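Side-chain contacts in 6-phosphogluconolactonase (Trypanosoma cruzi, PDB 6VYE), which probably hydrolyses the lactone 6-phosphogluconolactone to 6-phosphogluconate, a step of the pentose phosphate pathway: residues A22-V27 and L223-E228; G26-K31 and T258-K263; V164-G169 and I212-A217. One frame throughout, in Å; residues are numbered along the deposited sequence.

The three contacts pack short segments against one mixed sheet with helices on both faces, consistent with the Rossmann-like clan of this family. Contacts 1 and 2, with centres about 7 Å apart, both start from helix 24-38, share Gly26 and Val27, and reach the neighbouring strands 219-224 (with the loop after it) and 256-262. Contact 3 lies about 17 Å from contact 1 and about 15 Å from contact 2, centre to centre. Its segments fall in the chain between those of the other two, and strand 163-167 pairs with 219-224 through Leu223 N and Leu166 O (2.8 Å). Helix 24-38 covers one face of the sheet and helix 211-215 the other, sandwiching strands distant in sequence.

Contact 1. Residues A22-V27 and L223-E228; sequences AELSGV and LATGKE
Leu24, in the first turn of helix 24-38, meets Thr225 and the backbone of Ala224 near the C-terminal part of strand 219-224. Its CB points toward that segment but is still 5.1 Å from Thr225 CG2, and CG also stops short of close contact. The two methyls make the approach. CD1 of Leu24 lies 4.1 Å from Thr225 CG2, an ordinary methyl contact, whereas its CD2 comes to 3.5 Å from the same Thr225 CG2, somewhat inside the usual van der Waals separation. Leu24 CD2 also lies 3.9 Å from Ala224 O, a carbon beside a carbonyl oxygen with no hydrogen bond implied. The two side chains run at a slant to one another.

In a parallel alpha/beta sheet a helix that follows a strand begins at the C-terminal edge of that sheet, and helix 24-38 does so after strand 14-18. Strand 256-262 lies between 14-18 and 219-224, so Leu24 reaches 219-224 across it. On the way Leu24 CD2 passes 3.4 Å from Ile260 O. That oxygen is also the probable acceptor of a hydrogen bond from Ala224 N.

On the partner side, Thr225 uses its carbon branch for the contact. With chi1 at 58° the hydroxyl is tucked between the backbone N and the carbonyl carbon, which turns CG2 out to the leucine. The CB of Ala224 points away from the helix, and its methyl packs among Leu168, Leu261 and Ile265. Beyond Thr225 the loop is held by a hydrogen bond from Gly226 N to Asp262 OD1.

Contact 2. Residues G26-K31 and T258-K263; sequences GVACKK and TFILDK
Ile260 packs against helix 24-38, touching Val27 and Ala28. The segments run nearly antiparallel, their axes at 162° and 9.5 Å apart at closest approach. At the tightly packed apolar end, Ile260 CD1 lies 3.7 Å from Val27 CG1 and reaches past that side chain to the Ala28 backbone at CA. The Val27 and Ile260 side chains lie alongside, pointing opposite ways, with Ile260 CG2 3.8 Å from Val27 CG1. CG1 of Val27 is anti to its backbone nitrogen (chi1 176°), the setting that lays this branch on the isoleucine.

One helical turn further on, methyl packing gives way to a polar, hydrated margin. Lys31, partly exposed, bends at its second and third side-chain torsions and crosses Thr258 at a slant, with Lys31 CE 3.2 Å from Thr258 OG1. Lys31 NZ is 4.0 Å from Thr258 OG1, too far for a direct bond, and a water bridges the two: it accepts from Lys31 NZ at 2.7 Å and is hydrogen-bonded to Thr258 OG1. Hydrocarbon packing therefore holds helix to strand, while the ammonium group, probably charged, is served through water at the margin.

Contact 3. Residues V164-G169 and I212-A217; sequences VLLGLG and ITIIHA
Helix 211-215 lies on one face of the central sheet, where Ile214 and the following Ala217 settle on Val164 and Leu166 of strand 163-167. The two strand residues are two apart and so point to the same side. Leu166 and Ile214 meet end to end: CD1 of Leu166 is 3.9 Å from Ile214 CG2, and CD2 of Leu166 stands 4.0 Å from Ile214 CD1. Val164 meets the same isoleucine at about a right angle, with its CG1 4.1 Å from Ile214 CG1. The other valine branch makes the closer contact, Val164 CG2 lying 3.5 Å from Ala217 CB. With CG1 anti to the backbone N (chi1 172°), Val164 turns one methyl to each of these two partners.

The helix is the short link from strand 206-209 into strand 219-224, which runs parallel to 163-167 as its neighbour. Leu165, between the two contact residues, points to the other face and packs on Leu59 and Tyr60 of helix 54-66, giving the layering of an alpha/beta/alpha sandwich.

Several bonds lie within the turn that leads to Ala217. His216 ND1 donates to Ile212 O at 3.2 Å with an N-H...O angle of 156°; the oxygen lies in the imidazole plane. The same carbonyl takes a weak bond from His216 N, and Ala217 N bonds to Ile214 O.

Contact 1. Residues A22-V27 and L223-E228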
ATOM      1  N   ALA A  22       5.888   7.291  17.129  1.00 56.74           N
ATOM      2  CA  ALA A  22       5.952   8.590  16.414  1.00 53.74           C
ATOM      3  C   ALA A  22       7.284   8.747  15.641  1.00 52.93           C
ATOM      4  O   ALA A  22       7.486   9.809  15.010  1.00 53.99           O
ATOM      5  CB  ALA A  22       5.727   9.710  17.408  1.00 54.00           C
ATOM      6  N   GLU A  23       8.156   7.733  15.670  1.00 48.09           N
ATOM      7  CA  GLU A  23       9.446   7.661  14.929  1.00 42.62           C
ATOM      8  C   GLU A  23       9.252   6.867  13.618  1.00 36.31           C
ATOM      9  O   GLU A  23      10.155   6.904  12.783  1.00 33.61           O
ATOM     10  CB  GLU A  23      10.463   7.020  15.877  1.00 52.69           C
ATOM     11  CG  GLU A  23      11.937   7.127  15.477  1.00 58.97           C
ATOM     12  CD  GLU A  23      12.851   6.181  16.264  1.00 65.89           C
ATOM     13  OE1 GLU A  23      13.879   5.706  15.693  1.00 62.38           O
ATOM     14  OE2 GLU A  23      12.524   5.894  17.453  1.00 60.23           O
ATOM     15  N   LEU A  24       8.123   6.172  13.434  1.00 28.59           N
ATOM     16  CA  LEU A  24       7.894   5.298  12.255  1.00 31.11           C
ATOM     17  C   LEU A  24       7.856   6.150  10.978  1.00 29.45           C
ATOM     18  O   LEU A  24       8.545   5.728  10.012  1.00 27.47           O
ATOM     19  CB  LEU A  24       6.619   4.449  12.398  1.00 31.25           C
ATOM     20  CG  LEU A  24       6.826   3.099  13.087  1.00 29.26           C
ATOM     21  CD1 LEU A  24       6.840   3.272  14.585  1.00 28.65           C
ATOM     22  CD2 LEU A  24       5.771   2.089  12.686  1.00 32.25           C
ATOM     23  N   SER A  25       7.130   7.282  10.958  1.00 24.51           N
ATOM     24  CA  SER A  25       7.018   8.127   9.733  1.00 26.33           C
ATOM     25  C   SER A  25       8.412   8.577   9.304  1.00 23.47           C
ATOM     26  O   SER A  25       8.669   8.563   8.094  1.00 22.52           O
ATOM     27  CB  SER A  25       6.055   9.296   9.842  1.00 27.27           C
ATOM     28  OG  SER A  25       6.126   9.938  11.103  1.00 31.82           O
ATOM     29  N   GLY A  26       9.269   8.932  10.266  1.00 23.06           N
ATOM     30  CA  GLY A  26      10.660   9.371  10.042  1.00 21.76           C
ATOM     31  C   GLY A  26      11.474   8.288   9.366  1.00 21.66           C
ATOM     32  O   GLY A  26      12.195   8.601   8.398  1.00 21.48           O
ATOM     33  N   VAL A  27      11.398   7.052   9.849  1.00 18.70           N
ATOM     34  CA  VAL A  27      12.108   5.888   9.235  1.00 18.68           C
ATOM     35  C   VAL A  27      11.532   5.576   7.843  1.00 15.49           C
ATOM     36  O   VAL A  27      12.308   5.230   6.965  1.00 14.79           O
ATOM     37  CB  VAL A  27      12.064   4.655  10.158  1.00 18.63           C
ATOM     38  CG1 VAL A  27      12.700   3.449   9.492  1.00 18.46           C
ATOM     39  CG2 VAL A  27      12.746   4.947  11.496  1.00 19.34           C
ATOM     40  N   LEU A 223       4.152  -0.706   7.406  1.00 16.93           N
ATOM     41  CA  LEU A 223       4.085   0.050   8.680  1.00 17.89           C
ATOM     42  C   LEU A 223       3.132  -0.703   9.614  1.00 21.24           C
ATOM     43  O   LEU A 223       2.000  -0.997   9.206  1.00 21.79           O
ATOM     44  CB  LEU A 223       3.591   1.457   8.359  1.00 18.83           C
ATOM     45  CG  LEU A 223       4.498   2.265   7.442  1.00 19.21           C
ATOM     46  CD1 LEU A 223       4.168   3.742   7.484  1.00 21.77           C
ATOM     47  CD2 LEU A 223       5.944   2.061   7.863  1.00 22.03           C
ATOM     48  N   ALA A 224       3.594  -1.099  10.799  1.00 22.37           N
ATOM     49  CA  ALA A 224       2.724  -1.795  11.773  1.00 23.82           C
ATOM     50  C   ALA A 224       3.058  -1.365  13.211  1.00 22.04           C
ATOM     51  O   ALA A 224       4.241  -1.384  13.600  1.00 21.77           O
ATOM     52  CB  ALA A 224       2.853  -3.284  11.573  1.00 24.68           C
ATOM     53  N   THR A 225       2.040  -1.000  13.982  1.00 22.90           N
ATOM     54  CA  THR A 225       2.202  -0.593  15.405  1.00 23.23           C
ATOM     55  C   THR A 225       1.148  -1.283  16.265  1.00 23.89           C
ATOM     56  O   THR A 225       0.134  -1.744  15.709  1.00 27.29           O
ATOM     57  CB  THR A 225       2.033   0.916  15.573  1.00 25.75           C
ATOM     58  OG1 THR A 225       0.729   1.242  15.073  1.00 30.01           O
ATOM     59  CG2 THR A 225       3.090   1.704  14.836  1.00 25.94           C
ATOM     60  N   GLY A 226       1.386  -1.321  17.566  1.00 22.91           N
ATOM     61  CA  GLY A 226       0.389  -1.631  18.597  1.00 22.84           C
ATOM     62  C   GLY A 226       0.556  -3.045  19.104  1.00 24.71           C
ATOM     63  O   GLY A 226       0.655  -4.004  18.254  1.00 24.57           O
ATOM     64  N   LYS A 227       0.592  -3.203  20.423  1.00 24.63           N
ATOM     65  CA  LYS A 227       0.546  -4.543  21.059  1.00 26.24           C
ATOM     66  C   LYS A 227      -0.614  -5.357  20.468  1.00 24.01           C
ATOM     67  O   LYS A 227      -0.450  -6.557  20.335  1.00 25.23           O
ATOM     68  CB  LYS A 227       0.431  -4.441  22.585  1.00 29.54           C
ATOM     69  CG  LYS A 227       0.697  -5.761  23.307  1.00 33.65           C
ATOM     70  CD  LYS A 227       0.295  -5.790  24.759  1.00 37.84           C
ATOM     71  CE  LYS A 227       0.207  -7.200  25.323  1.00 42.13           C
ATOM     72  NZ  LYS A 227       1.529  -7.688  25.784  1.00 44.23           N
ATOM     73  N   GLU A 228      -1.738  -4.725  20.122  1.00 23.62           N
ATOM     74  CA  GLU A 228      -2.978  -5.397  19.649  1.00 25.22           C
ATOM     75  C   GLU A 228      -2.785  -6.071  18.273  1.00 25.41           C
ATOM     76  O   GLU A 228      -3.646  -6.908  17.920  1.00 23.63           O
ATOM     77  CB  GLU A 228      -4.134  -4.390  19.623  1.00 27.08           C
ATOM     78  CG  GLU A 228      -4.108  -3.374  18.470  1.00 29.43           C
ATOM     79  CD  GLU A 228      -3.324  -2.077  18.670  1.00 29.98           C
ATOM     80  OE1 GLU A 228      -3.340  -1.195  17.744  1.00 32.71           O
ATOM     81  OE2 GLU A 228      -2.665  -1.960  19.710  1.00 25.95           O
TER

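Contact 2. Residues G26-K31 and T258-K263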
ATOM      1  N   GLY A  26       9.269   8.932  10.266  1.00 23.06           N
ATOM      2  CA  GLY A  26      10.660   9.371  10.042  1.00 21.76           C
ATOM      3  C   GLY A  26      11.474   8.288   9.366  1.00 21.66           C
ATOM      4  O   GLY A  26      12.195   8.601   8.398  1.00 21.48           O
ATOM      5  N   VAL A  27      11.398   7.052   9.849  1.00 18.70           N
ATOM      6  CA  VAL A  27      12.108   5.888   9.235  1.00 18.68           C
ATOM      7  C   VAL A  27      11.532   5.576   7.843  1.00 15.49           C
ATOM      8  O   VAL A  27      12.308   5.230   6.965  1.00 14.79           O
ATOM      9  CB  VAL A  27      12.064   4.655  10.158  1.00 18.63           C
ATOM     10  CG1 VAL A  27      12.700   3.449   9.492  1.00 18.46           C
ATOM     11  CG2 VAL A  27      12.746   4.947  11.496  1.00 19.34           C
ATOM     12  N   ALA A  28      10.228   5.696   7.642  1.00 14.96           N
ATOM     13  CA  ALA A  28       9.564   5.366   6.367  1.00 16.01           C
ATOM     14  C   ALA A  28       9.997   6.381   5.312  1.00 18.03           C
ATOM     15  O   ALA A  28      10.378   5.992   4.198  1.00 18.10           O
ATOM     16  CB  ALA A  28       8.069   5.362   6.535  1.00 14.89           C
ATOM     17  N   CYS A  29       9.978   7.649   5.686  1.00 18.75           N
ATOM     18  CA  CYS A  29      10.462   8.774   4.868  1.00 20.30           C
ATOM     19  C   CYS A  29      11.921   8.550   4.450  1.00 19.44           C
ATOM     20  O   CYS A  29      12.226   8.690   3.230  1.00 19.33           O
ATOM     21  CB  CYS A  29      10.310  10.064   5.659  1.00 21.64           C
ATOM     22  SG  CYS A  29      10.742  11.509   4.665  1.00 25.35           S
ATOM     23  N   LYS A  30      12.783   8.131   5.372  1.00 20.02           N
ATOM     24  CA  LYS A  30      14.232   7.911   5.099  1.00 21.21           C
ATOM     25  C   LYS A  30      14.362   6.786   4.060  1.00 20.67           C
ATOM     26  O   LYS A  30      15.125   6.937   3.074  1.00 17.70           O
ATOM     27  CB  LYS A  30      14.993   7.549   6.380  1.00 24.19           C
ATOM     28  CG  LYS A  30      16.496   7.347   6.217  1.00 28.34           C
ATOM     29  CD  LYS A  30      17.252   7.195   7.524  1.00 32.19           C
ATOM     30  CE  LYS A  30      18.758   7.125   7.345  1.00 39.02           C
ATOM     31  NZ  LYS A  30      19.476   6.852   8.618  1.00 42.74           N
ATOM     32  N   LYS A  31      13.638   5.690   4.282  1.00 19.35           N
ATOM     33  CA  LYS A  31      13.636   4.523   3.364  1.00 18.81           C
ATOM     34  C   LYS A  31      13.199   4.992   1.963  1.00 17.37           C
ATOM     35  O   LYS A  31      13.896   4.648   1.009  1.00 14.00           O
ATOM     36  CB  LYS A  31      12.733   3.406   3.902  1.00 19.56           C
ATOM     37  CG  LYS A  31      12.804   2.106   3.106  1.00 23.35           C
ATOM     38  CD  LYS A  31      14.231   1.682   2.819  1.00 27.14           C
ATOM     39  CE  LYS A  31      14.457   0.197   2.860  1.00 33.08           C
ATOM     40  NZ  LYS A  31      15.890  -0.102   2.639  1.00 36.35           N
ATOM     41  N   THR A 258      10.751  -4.252   3.667  1.00 16.55           N
ATOM     42  CA  THR A 258      11.089  -3.586   4.955  1.00 15.89           C
ATOM     43  C   THR A 258       9.834  -3.515   5.806  1.00 15.28           C
ATOM     44  O   THR A 258       8.850  -2.987   5.308  1.00 14.80           O
ATOM     45  CB  THR A 258      11.657  -2.175   4.760  1.00 17.23           C
ATOM     46  OG1 THR A 258      12.689  -2.275   3.781  1.00 17.55           O
ATOM     47  CG2 THR A 258      12.246  -1.569   6.017  1.00 17.36           C
ATOM     48  N   PHE A 259       9.886  -4.093   7.014  1.00 14.68           N
ATOM     49  CA  PHE A 259       8.865  -3.944   8.083  1.00 15.04           C
ATOM     50  C   PHE A 259       9.390  -2.901   9.078  1.00 15.44           C
ATOM     51  O   PHE A 259      10.527  -3.038   9.597  1.00 14.72           O
ATOM     52  CB  PHE A 259       8.577  -5.280   8.786  1.00 14.80           C
ATOM     53  CG  PHE A 259       7.760  -6.294   8.022  1.00 14.75           C
ATOM     54  CD1 PHE A 259       7.257  -7.406   8.674  1.00 14.81           C
ATOM     55  CD2 PHE A 259       7.561  -6.196   6.655  1.00 15.14           C
ATOM     56  CE1 PHE A 259       6.531  -8.368   7.997  1.00 16.72           C
ATOM     57  CE2 PHE A 259       6.803  -7.141   5.980  1.00 15.89           C
ATOM     58  CZ  PHE A 259       6.281  -8.224   6.651  1.00 16.14           C
ATOM     59  N   ILE A 260       8.617  -1.835   9.275  1.00 15.02           N
ATOM     60  CA  ILE A 260       8.947  -0.737  10.217  1.00 15.10           C
ATOM     61  C   ILE A 260       7.934  -0.849  11.354  1.00 15.59           C
ATOM     62  O   ILE A 260       6.720  -0.724  11.110  1.00 15.29           O
ATOM     63  CB  ILE A 260       8.970   0.625   9.477  1.00 15.97           C
ATOM     64  CG1 ILE A 260       9.844   0.562   8.220  1.00 16.08           C
ATOM     65  CG2 ILE A 260       9.373   1.770  10.400  1.00 15.54           C
ATOM     66  CD1 ILE A 260       9.946   1.899   7.475  1.00 16.23           C
ATOM     67  N   LEU A 261       8.425  -1.165  12.547  1.00 17.43           N
ATOM     68  CA  LEU A 261       7.609  -1.555  13.723  1.00 17.74           C
ATOM     69  C   LEU A 261       7.886  -0.629  14.916  1.00 20.52           C
ATOM     70  O   LEU A 261       9.007  -0.067  15.014  1.00 19.12           O
ATOM     71  CB  LEU A 261       7.986  -2.992  14.078  1.00 17.61           C
ATOM     72  CG  LEU A 261       7.956  -3.983  12.922  1.00 17.00           C
ATOM     73  CD1 LEU A 261       8.357  -5.364  13.411  1.00 19.02           C
ATOM     74  CD2 LEU A 261       6.567  -4.033  12.299  1.00 17.02           C
ATOM     75  N   ASP A 262       6.926  -0.537  15.835  1.00 21.91           N
ATOM     76  CA  ASP A 262       7.141   0.022  17.193  1.00 25.45           C
ATOM     77  C   ASP A 262       7.581  -1.134  18.105  1.00 26.12           C
ATOM     78  O   ASP A 262       7.525  -2.303  17.660  1.00 25.04           O
ATOM     79  CB  ASP A 262       5.910   0.800  17.680  1.00 28.49           C
ATOM     80  CG  ASP A 262       4.752  -0.041  18.197  1.00 31.64           C
ATOM     81  OD1 ASP A 262       4.578  -1.197  17.724  1.00 30.58           O
ATOM     82  OD2 ASP A 262       4.024   0.463  19.074  1.00 40.59           O
ATOM     83  N   LYS A 263       8.013  -0.811  19.326  1.00 28.66           N
ATOM     84  CA  LYS A 263       8.488  -1.774  20.359  1.00 28.93           C
ATOM     85  C   LYS A 263       7.350  -2.733  20.705  1.00 27.11           C
ATOM     86  O   LYS A 263       7.591  -3.931  20.735  1.00 30.21           O
ATOM     87  CB  LYS A 263       8.951  -1.040  21.620  1.00 34.17           C
ATOM     88  CG  LYS A 263      10.207  -0.200  21.467  1.00 41.30           C
ATOM     89  CD  LYS A 263      11.470  -1.031  21.387  1.00 48.22           C
ATOM     90  CE  LYS A 263      12.731  -0.208  21.528  1.00 51.07           C
ATOM     91  NZ  LYS A 263      13.629  -0.411  20.363  1.00 51.55           N
TER
HETATM   92  O   HOH W   1      15.247  -2.722   3.168  1.00 25.74           O

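Contact 3. Residues V164-G169 and I212-A217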
ATOM      1  N   VAL A 164       5.795  -0.028  -2.911  1.00 15.04           N
ATOM      2  CA  VAL A 164       4.426  -0.190  -2.373  1.00 14.14           C
ATOM      3  C   VAL A 164       4.474   0.039  -0.864  1.00 14.59           C
ATOM      4  O   VAL A 164       5.207  -0.672  -0.167  1.00 13.68           O
ATOM      5  CB  VAL A 164       3.834  -1.551  -2.741  1.00 14.47           C
ATOM      6  CG1 VAL A 164       2.514  -1.758  -2.003  1.00 15.61           C
ATOM      7  CG2 VAL A 164       3.653  -1.672  -4.246  1.00 15.09           C
ATOM      8  N   LEU A 165       3.726   1.029  -0.396  1.00 16.03           N
ATOM      9  CA  LEU A 165       3.558   1.325   1.047  1.00 17.76           C
ATOM     10  C   LEU A 165       2.312   0.647   1.599  1.00 18.12           C
ATOM     11  O   LEU A 165       1.229   0.894   1.084  1.00 18.83           O
ATOM     12  CB  LEU A 165       3.383   2.826   1.180  1.00 21.83           C
ATOM     13  CG  LEU A 165       4.636   3.623   1.429  1.00 25.48           C
ATOM     14  CD1 LEU A 165       4.268   5.095   1.273  1.00 29.89           C
ATOM     15  CD2 LEU A 165       5.157   3.321   2.843  1.00 29.47           C
ATOM     16  N   LEU A 166       2.445  -0.104   2.677  1.00 18.29           N
ATOM     17  CA  LEU A 166       1.301  -0.843   3.242  1.00 16.75           C
ATOM     18  C   LEU A 166       1.159  -0.565   4.743  1.00 16.21           C
ATOM     19  O   LEU A 166       2.179  -0.266   5.407  1.00 15.74           O
ATOM     20  CB  LEU A 166       1.545  -2.328   2.976  1.00 16.20           C
ATOM     21  CG  LEU A 166       1.594  -2.745   1.509  1.00 16.10           C
ATOM     22  CD1 LEU A 166       1.910  -4.210   1.415  1.00 15.89           C
ATOM     23  CD2 LEU A 166       0.298  -2.441   0.774  1.00 16.56           C
ATOM     24  N   GLY A 167      -0.054  -0.657   5.264  1.00 14.24           N
ATOM     25  CA  GLY A 167      -0.280  -0.650   6.729  1.00 17.19           C
ATOM     26  C   GLY A 167      -0.904  -1.969   7.142  1.00 18.91           C
ATOM     27  O   GLY A 167      -1.565  -2.548   6.289  1.00 23.35           O
ATOM     28  N   LEU A 168      -0.608  -2.477   8.340  1.00 19.77           N
ATOM     29  CA  LEU A 168      -1.210  -3.719   8.868  1.00 19.30           C
ATOM     30  C   LEU A 168      -2.422  -3.347   9.726  1.00 21.66           C
ATOM     31  O   LEU A 168      -2.234  -2.606  10.737  1.00 22.79           O
ATOM     32  CB  LEU A 168      -0.179  -4.467   9.689  1.00 20.07           C
ATOM     33  CG  LEU A 168      -0.562  -5.905  10.008  1.00 21.09           C
ATOM     34  CD1 LEU A 168      -0.575  -6.738   8.723  1.00 22.71           C
ATOM     35  CD2 LEU A 168       0.377  -6.521  11.041  1.00 20.81           C
ATOM     36  N   GLY A 169      -3.611  -3.846   9.357  1.00 19.47           N
ATOM     37  CA  GLY A 169      -4.823  -3.630  10.155  1.00 20.29           C
ATOM     38  C   GLY A 169      -4.837  -4.502  11.396  1.00 21.37           C
ATOM     39  O   GLY A 169      -4.016  -5.467  11.472  1.00 19.20           O
ATOM     40  N   ILE A 212      -0.693 -10.283  -6.240  1.00 17.07           N
ATOM     41  CA  ILE A 212       0.302 -10.513  -7.334  1.00 17.94           C
ATOM     42  C   ILE A 212       1.029  -9.184  -7.637  1.00 16.39           C
ATOM     43  O   ILE A 212       2.218  -9.217  -7.891  1.00 15.93           O
ATOM     44  CB  ILE A 212      -0.313 -11.169  -8.585  1.00 18.60           C
ATOM     45  CG1 ILE A 212       0.753 -11.618  -9.585  1.00 21.87           C
ATOM     46  CG2 ILE A 212      -1.333 -10.276  -9.260  1.00 19.05           C
ATOM     47  CD1 ILE A 212       1.816 -12.570  -8.993  1.00 23.80           C
ATOM     48  N   THR A 213       0.354  -8.054  -7.546  1.00 15.94           N
ATOM     49  CA  THR A 213       0.958  -6.727  -7.790  1.00 17.00           C
ATOM     50  C   THR A 213       1.980  -6.397  -6.711  1.00 15.52           C
ATOM     51  O   THR A 213       3.019  -5.928  -7.086  1.00 14.72           O
ATOM     52  CB  THR A 213      -0.065  -5.593  -7.866  1.00 17.30           C
ATOM     53  OG1 THR A 213      -0.989  -5.910  -8.900  1.00 17.27           O
ATOM     54  CG2 THR A 213       0.609  -4.277  -8.187  1.00 17.69           C
ATOM     55  N   ILE A 214       1.641  -6.598  -5.431  1.00 16.42           N
ATOM     56  CA  ILE A 214       2.533  -6.311  -4.283  1.00 15.16           C
ATOM     57  C   ILE A 214       3.730  -7.273  -4.342  1.00 15.28           C
ATOM     58  O   ILE A 214       4.910  -6.848  -4.112  1.00 14.76           O
ATOM     59  CB  ILE A 214       1.753  -6.393  -2.950  1.00 15.19           C
ATOM     60  CG1 ILE A 214       0.689  -5.301  -2.897  1.00 15.06           C
ATOM     61  CG2 ILE A 214       2.695  -6.330  -1.752  1.00 13.94           C
ATOM     62  CD1 ILE A 214      -0.336  -5.486  -1.815  1.00 15.52           C
ATOM     63  N   ILE A 215       3.455  -8.530  -4.639  1.00 15.50           N
ATOM     64  CA  ILE A 215       4.485  -9.606  -4.699  1.00 17.76           C
ATOM     65  C   ILE A 215       5.573  -9.253  -5.729  1.00 17.16           C
ATOM     66  O   ILE A 215       6.725  -9.614  -5.493  1.00 18.79           O
ATOM     67  CB  ILE A 215       3.806 -10.963  -4.957  1.00 18.48           C
ATOM     68  CG1 ILE A 215       3.187 -11.486  -3.653  1.00 19.55           C
ATOM     69  CG2 ILE A 215       4.786 -11.966  -5.552  1.00 19.50           C
ATOM     70  CD1 ILE A 215       2.172 -12.602  -3.840  1.00 20.53           C
ATOM     71  N   HIS A 216       5.234  -8.528  -6.793  1.00 17.22           N
ATOM     72  CA  HIS A 216       6.189  -8.147  -7.866  1.00 18.72           C
ATOM     73  C   HIS A 216       6.719  -6.709  -7.763  1.00 16.46           C
ATOM     74  O   HIS A 216       7.438  -6.312  -8.705  1.00 14.39           O
ATOM     75  CB  HIS A 216       5.544  -8.448  -9.213  1.00 19.71           C
ATOM     76  CG  HIS A 216       5.648  -9.899  -9.492  1.00 22.91           C
ATOM     77  ND1 HIS A 216       4.641 -10.800  -9.141  1.00 25.90           N
ATOM     78  CD2 HIS A 216       6.663 -10.624  -9.997  1.00 23.65           C
ATOM     79  CE1 HIS A 216       5.036 -12.005  -9.470  1.00 23.05           C
ATOM     80  NE2 HIS A 216       6.260 -11.923  -9.997  1.00 23.20           N
ATOM     81  N   ALA A 217       6.377  -5.941  -6.715  1.00 16.83           N
ATOM     82  CA  ALA A 217       6.882  -4.557  -6.527  1.00 15.35           C
ATOM     83  C   ALA A 217       8.370  -4.698  -6.242  1.00 15.23           C
ATOM     84  O   ALA A 217       8.724  -5.663  -5.587  1.00 14.36           O
ATOM     85  CB  ALA A 217       6.200  -3.849  -5.374  1.00 15.63           C
TER